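Local coordinates for BH2358 protein (Bacillus halodurans C-125, PDB 2RBD) that is of unknown molecular function but is probably a spore coat protein, built as a four-helix bundle related to the ferritin-like proteins, at residues A[34-42]-A[52-60]. Numbering follows the deposited sequence.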
ATOM      1  N   ASN A  34      22.327   8.001  -2.837  1.00 14.47           N
ATOM      2  CA  ASN A  34      23.547   7.242  -3.054  1.00 13.48           C
ATOM      3  C   ASN A  34      23.457   6.376  -4.304  1.00 12.13           C
ATOM      4  O   ASN A  34      24.357   6.384  -5.130  1.00 11.66           O
ATOM      5  CB  ASN A  34      23.827   6.399  -1.810  1.00 14.35           C
ATOM      6  CG  ASN A  34      25.008   5.458  -2.002  1.00 19.21           C
ATOM      7  OD1 ASN A  34      26.071   5.897  -2.323  1.00 22.96           O
ATOM      8  ND2 ASN A  34      24.800   4.180  -1.809  1.00 26.27           N
ATOM      9  N   GLY A  35      22.361   5.646  -4.465  1.00 10.87           N
ATOM     10  CA  GLY A  35      22.185   4.810  -5.665  1.00 11.46           C
ATOM     11  C   GLY A  35      22.125   5.600  -6.951  1.00 11.62           C
ATOM     12  O   GLY A  35      22.712   5.206  -7.950  1.00 12.73           O
ATOM     13  N   TYR A  36      21.430   6.724  -6.917  1.00 12.45           N
ATOM     14  CA  TYR A  36      21.305   7.553  -8.094  1.00 12.31           C
ATOM     15  C   TYR A  36      22.647   8.231  -8.444  1.00 10.50           C
ATOM     16  O   TYR A  36      22.942   8.425  -9.597  1.00 11.35           O
ATOM     17  CB  TYR A  36      20.216   8.613  -7.924  1.00 12.49           C
ATOM     18  CG  TYR A  36      18.807   8.094  -7.906  1.00 11.34           C
ATOM     19  CD1 TYR A  36      18.511   6.751  -7.739  1.00 13.35           C
ATOM     20  CD2 TYR A  36      17.759   8.981  -7.929  1.00 14.40           C
ATOM     21  CE1 TYR A  36      17.173   6.303  -7.692  1.00 15.77           C
ATOM     22  CE2 TYR A  36      16.434   8.539  -7.883  1.00 14.60           C
ATOM     23  CZ  TYR A  36      16.160   7.227  -7.757  1.00 13.36           C
ATOM     24  OH  TYR A  36      14.836   6.828  -7.683  1.00 14.74           O
ATOM     25  N   ARG A  37      23.436   8.607  -7.442  1.00 11.41           N
ATOM     26  CA  ARG A  37      24.785   9.099  -7.717  1.00 13.06           C
ATOM     27  C   ARG A  37      25.627   8.020  -8.411  1.00 12.89           C
ATOM     28  O   ARG A  37      26.429   8.308  -9.312  1.00 14.15           O
ATOM     29  CB  ARG A  37      25.403   9.585  -6.423  1.00 10.70           C
ATOM     30  CG  ARG A  37      24.877  10.952  -6.014  1.00 10.32           C
ATOM     31  CD  ARG A  37      25.395  11.318  -4.638  1.00 12.84           C
ATOM     32  NE  ARG A  37      25.223  12.743  -4.370  1.00 14.65           N
ATOM     33  CZ  ARG A  37      25.408  13.275  -3.169  1.00 15.16           C
ATOM     34  NH1 ARG A  37      25.642  12.530  -2.109  1.00 17.22           N
ATOM     35  NH2 ARG A  37      25.338  14.578  -3.017  1.00 20.45           N
ATOM     36  N   SER A  38      25.405   6.761  -8.038  1.00 11.32           N
ATOM     37  CA  SER A  38      26.076   5.677  -8.771  1.00 12.13           C
ATOM     38  C   SER A  38      25.505   5.581 -10.184  1.00 12.39           C
ATOM     39  O   SER A  38      26.256   5.565 -11.155  1.00 12.71           O
ATOM     40  CB  SER A  38      25.926   4.349  -8.062  1.00 14.63           C
ATOM     41  OG  SER A  38      26.651   3.353  -8.757  1.00 18.01           O
ATOM     42  N   PHE A  39      24.172   5.640 -10.321  1.00 13.74           N
ATOM     43  CA  PHE A  39      23.554   5.614 -11.651  1.00 12.55           C
ATOM     44  C   PHE A  39      24.050   6.720 -12.581  1.00 15.10           C
ATOM     45  O   PHE A  39      24.181   6.482 -13.760  1.00 15.19           O
ATOM     46  CB  PHE A  39      22.047   5.700 -11.546  1.00 14.34           C
ATOM     47  CG  PHE A  39      21.360   4.433 -11.073  1.00 11.87           C
ATOM     48  CD1 PHE A  39      21.945   3.175 -11.134  1.00 16.30           C
ATOM     49  CD2 PHE A  39      20.060   4.523 -10.634  1.00 16.45           C
ATOM     50  CE1 PHE A  39      21.241   2.036 -10.713  1.00 16.62           C
ATOM     51  CE2 PHE A  39      19.355   3.406 -10.206  1.00 18.54           C
ATOM     52  CZ  PHE A  39      19.961   2.170 -10.237  1.00 19.13           C
ATOM     53  N   ILE A  40      24.349   7.906 -12.065  1.00 13.18           N
ATOM     54  CA  ILE A  40      24.918   8.962 -12.912  0.60 14.93           C
ATOM     55  C   ILE A  40      26.169   8.450 -13.625  1.00 14.56           C
ATOM     56  O   ILE A  40      26.361   8.693 -14.800  1.00 16.58           O
ATOM     57  CB  ILE A  40      25.241  10.252 -12.079  0.60 15.89           C
ATOM     58  CG1 ILE A  40      23.994  11.137 -12.001  0.60 23.72           C
ATOM     59  CG2 ILE A  40      26.410  11.062 -12.669  0.60 18.04           C
ATOM     60  CD1 ILE A  40      23.937  11.933 -10.723  0.60 28.74           C
ATOM     61  N   ASN A  41      27.003   7.719 -12.899  1.00 15.13           N
ATOM     62  CA  ASN A  41      28.221   7.144 -13.459  1.00 13.96           C
ATOM     63  C   ASN A  41      27.997   6.010 -14.461  1.00 15.69           C
ATOM     64  O   ASN A  41      28.871   5.745 -15.288  1.00 18.61           O
ATOM     65  CB  ASN A  41      29.135   6.697 -12.333  1.00 14.39           C
ATOM     66  CG  ASN A  41      29.790   7.884 -11.616  1.00 16.84           C
ATOM     67  OD1 ASN A  41      30.145   8.851 -12.268  1.00 18.34           O
ATOM     68  ND2 ASN A  41      29.984   7.792 -10.321  1.00 15.40           N
ATOM     69  N   HIS A  42      26.855   5.336 -14.390  1.00 12.99           N
ATOM     70  CA  HIS A  42      26.495   4.231 -15.277  1.00 12.97           C
ATOM     71  C   HIS A  42      25.726   4.679 -16.502  1.00 17.32           C
ATOM     72  O   HIS A  42      25.516   3.900 -17.381  1.00 16.67           O
ATOM     73  CB  HIS A  42      25.581   3.215 -14.553  1.00 13.13           C
ATOM     74  CG  HIS A  42      26.280   2.349 -13.563  1.00 14.07           C
ATOM     75  ND1 HIS A  42      26.531   1.022 -13.779  1.00 11.50           N
ATOM     76  CD2 HIS A  42      26.768   2.616 -12.334  1.00 11.13           C
ATOM     77  CE1 HIS A  42      27.136   0.499 -12.724  1.00 14.51           C
ATOM     78  NE2 HIS A  42      27.294   1.450 -11.823  1.00 12.59           N
ATOM     79  N   ILE A  52      18.134  12.378 -13.408  1.00 13.11           N
ATOM     80  CA  ILE A  52      18.703  11.784 -12.193  1.00 12.13           C
ATOM     81  C   ILE A  52      19.229  12.909 -11.329  1.00 13.57           C
ATOM     82  O   ILE A  52      18.998  12.938 -10.118  1.00 13.39           O
ATOM     83  CB  ILE A  52      19.841  10.778 -12.491  1.00 11.01           C
ATOM     84  CG1 ILE A  52      19.404   9.602 -13.359  1.00 16.73           C
ATOM     85  CG2 ILE A  52      20.468  10.312 -11.142  1.00 13.44           C
ATOM     86  CD1 ILE A  52      20.569   8.748 -13.849  1.00 15.47           C
ATOM     87  N   ASP A  53      19.944  13.859 -11.952  1.00 14.30           N
ATOM     88  CA  ASP A  53      20.437  15.004 -11.200  1.00 14.34           C
ATOM     89  C   ASP A  53      19.286  15.788 -10.565  1.00 13.66           C
ATOM     90  O   ASP A  53      19.359  16.225  -9.421  1.00 14.02           O
ATOM     91  CB  ASP A  53      21.217  15.948 -12.120  1.00 16.81           C
ATOM     92  CG  ASP A  53      22.681  15.567 -12.290  1.00 27.56           C
ATOM     93  OD1 ASP A  53      23.257  14.884 -11.413  1.00 30.71           O
ATOM     94  OD2 ASP A  53      23.280  16.002 -13.311  1.00 39.78           O
ATOM     95  N   GLU A  54      18.201  15.948 -11.279  1.00 13.65           N
ATOM     96  CA  GLU A  54      17.049  16.641 -10.738  1.00 14.45           C
ATOM     97  C   GLU A  54      16.447  15.885  -9.557  1.00 14.28           C
ATOM     98  O   GLU A  54      16.055  16.489  -8.568  1.00 15.25           O
ATOM     99  CB  GLU A  54      16.009  16.807 -11.820  1.00 14.16           C
ATOM    100  CG  GLU A  54      14.770  17.530 -11.311  1.00 23.05           C
ATOM    101  CD  GLU A  54      13.699  17.790 -12.343  1.00 25.91           C
ATOM    102  OE1 GLU A  54      14.000  17.603 -13.554  1.00 22.27           O
ATOM    103  OE2 GLU A  54      12.578  18.189 -11.876  1.00 26.15           O
ATOM    104  N   ALA A  55      16.346  14.574  -9.686  1.00 14.81           N
ATOM    105  CA  ALA A  55      15.849  13.766  -8.592  1.00 13.75           C
ATOM    106  C   ALA A  55      16.693  13.885  -7.332  1.00 13.77           C
ATOM    107  O   ALA A  55      16.138  13.989  -6.232  1.00 13.74           O
ATOM    108  CB  ALA A  55      15.726  12.305  -9.003  1.00 12.75           C
ATOM    109  N   ILE A  56      18.018  13.817  -7.502  1.00 11.57           N
ATOM    110  CA  ILE A  56      18.943  13.975  -6.369  1.00 13.61           C
ATOM    111  C   ILE A  56      18.700  15.316  -5.696  1.00 15.52           C
ATOM    112  O   ILE A  56      18.583  15.396  -4.479  1.00 14.59           O
ATOM    113  CB  ILE A  56      20.384  13.845  -6.836  1.00 12.30           C
ATOM    114  CG1 ILE A  56      20.676  12.393  -7.279  1.00 13.98           C
ATOM    115  CG2 ILE A  56      21.358  14.276  -5.718  1.00 14.45           C
ATOM    116  CD1 ILE A  56      21.905  12.237  -8.191  1.00 12.01           C
ATOM    117  N   GLN A  57      18.599  16.379  -6.468  1.00 14.67           N
ATOM    118  CA  GLN A  57      18.428  17.704  -5.892  0.70 18.43           C
ATOM    119  C   GLN A  57      17.080  17.819  -5.161  1.00 16.45           C
ATOM    120  O   GLN A  57      16.986  18.398  -4.088  1.00 18.50           O
ATOM    121  CB  GLN A  57      18.570  18.746  -7.016  0.70 18.26           C
ATOM    122  CG  GLN A  57      18.755  20.170  -6.545  0.70 29.03           C
ATOM    123  CD  GLN A  57      18.996  21.155  -7.690  0.70 28.49           C
ATOM    124  OE1 GLN A  57      19.760  20.886  -8.638  0.70 33.24           O
ATOM    125  NE2 GLN A  57      18.351  22.307  -7.593  0.70 28.74           N
ATOM    126  N   ALA A  58      16.039  17.249  -5.757  1.00 16.63           N
ATOM    127  CA  ALA A  58      14.693  17.241  -5.159  1.00 16.07           C
ATOM    128  C   ALA A  58      14.693  16.518  -3.817  1.00 15.76           C
ATOM    129  O   ALA A  58      14.125  16.999  -2.836  1.00 15.05           O
ATOM    130  CB  ALA A  58      13.668  16.632  -6.122  1.00 15.02           C
HETATM  131  N   MSE A  59      15.401  15.402  -3.749  1.00 13.96           N
HETATM  132  CA  MSE A  59      15.479  14.644  -2.495  1.00 14.71           C
HETATM  133  C   MSE A  59      16.297  15.357  -1.452  1.00 15.28           C
HETATM  134  O   MSE A  59      15.962  15.330  -0.263  1.00 14.61           O
HETATM  135  CB  MSE A  59      16.043  13.259  -2.763  1.00 13.99           C
HETATM  136  CG  MSE A  59      15.035  12.358  -3.502  1.00 14.32           C
HETATM  137 SE   MSE A  59      15.552  10.507  -3.645  0.80 13.04          SE
HETATM  138  CE  MSE A  59      16.989  10.672  -4.929  1.00 15.72           C
ATOM    139  N   GLN A  60      17.351  16.030  -1.898  1.00 13.79           N
ATOM    140  CA  GLN A  60      18.134  16.845  -0.988  1.00 16.15           C
ATOM    141  C   GLN A  60      17.289  17.970  -0.407  1.00 17.04           C
ATOM    142  O   GLN A  60      17.413  18.296   0.775  1.00 15.55           O
ATOM    143  CB  GLN A  60      19.354  17.389  -1.710  1.00 18.04           C
ATOM    144  CG  GLN A  60      20.412  16.309  -1.899  1.00 18.44           C
ATOM    145  CD  GLN A  60      21.565  16.739  -2.768  1.00 20.35           C
ATOM    146  OE1 GLN A  60      21.424  17.584  -3.652  1.00 22.04           O
ATOM    147  NE2 GLN A  60      22.696  16.121  -2.549  1.00 22.46           N
TER
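Tyr-36 sits as a knob in a hole formed by Ile-52, Ala-55, Ile-56 and Met-59, joining helix 16-42 to helix 46-72, two consecutive, nearly antiparallel helices (162° between their local axes) of a ferritin-like four-helix bundle. Its CB meets Ile-52 CG2 at 3.6 Å and also touches Ile-56 CG1, the branched isoleucines filling the space between the helices with methyl and methylene groups. Ala-55 brings its CB to the ring edge, 4.0 Å from CE2 of Tyr-36; so small a side chain leaves the aromatic ring room beside the helix. Met-59, here selenomethionine, makes an oblique Met-aromatic contact: its flexible chain bends at chi3 (-71°), and CE lies 3.5 Å from CD2 of Tyr-36. One turn on, Ile-40, in one of its two conformers, runs past Ile-52 in the opposite direction, CG1 to CG2, while Phe-39 offers only its CB to Ile-52. Arginine suits the outer side, for Arg-37 lays its aliphatic stem against Ile-56, CG to CD1 3.9 Å, and carries its charge onward to Gln-60, the guanidinium and amide planes 80° apart. Farther out, Arg-37 NE makes a long, weak ion pair with Asp-83, and the Phe-39 ring packs on Ile-103 and Thr-106 of helix 100-124. With an alanine in place of Tyr-36, the hole would probably lose most of its filling, Met-59 CE its aromatic neighbour and the Asp-110 carboxylate this partner. A tyrosine suits the knob because, beside Ile-107 of helix 100-124, its OH reaches across the bundle to hydrogen-bond Asp-110 OD2.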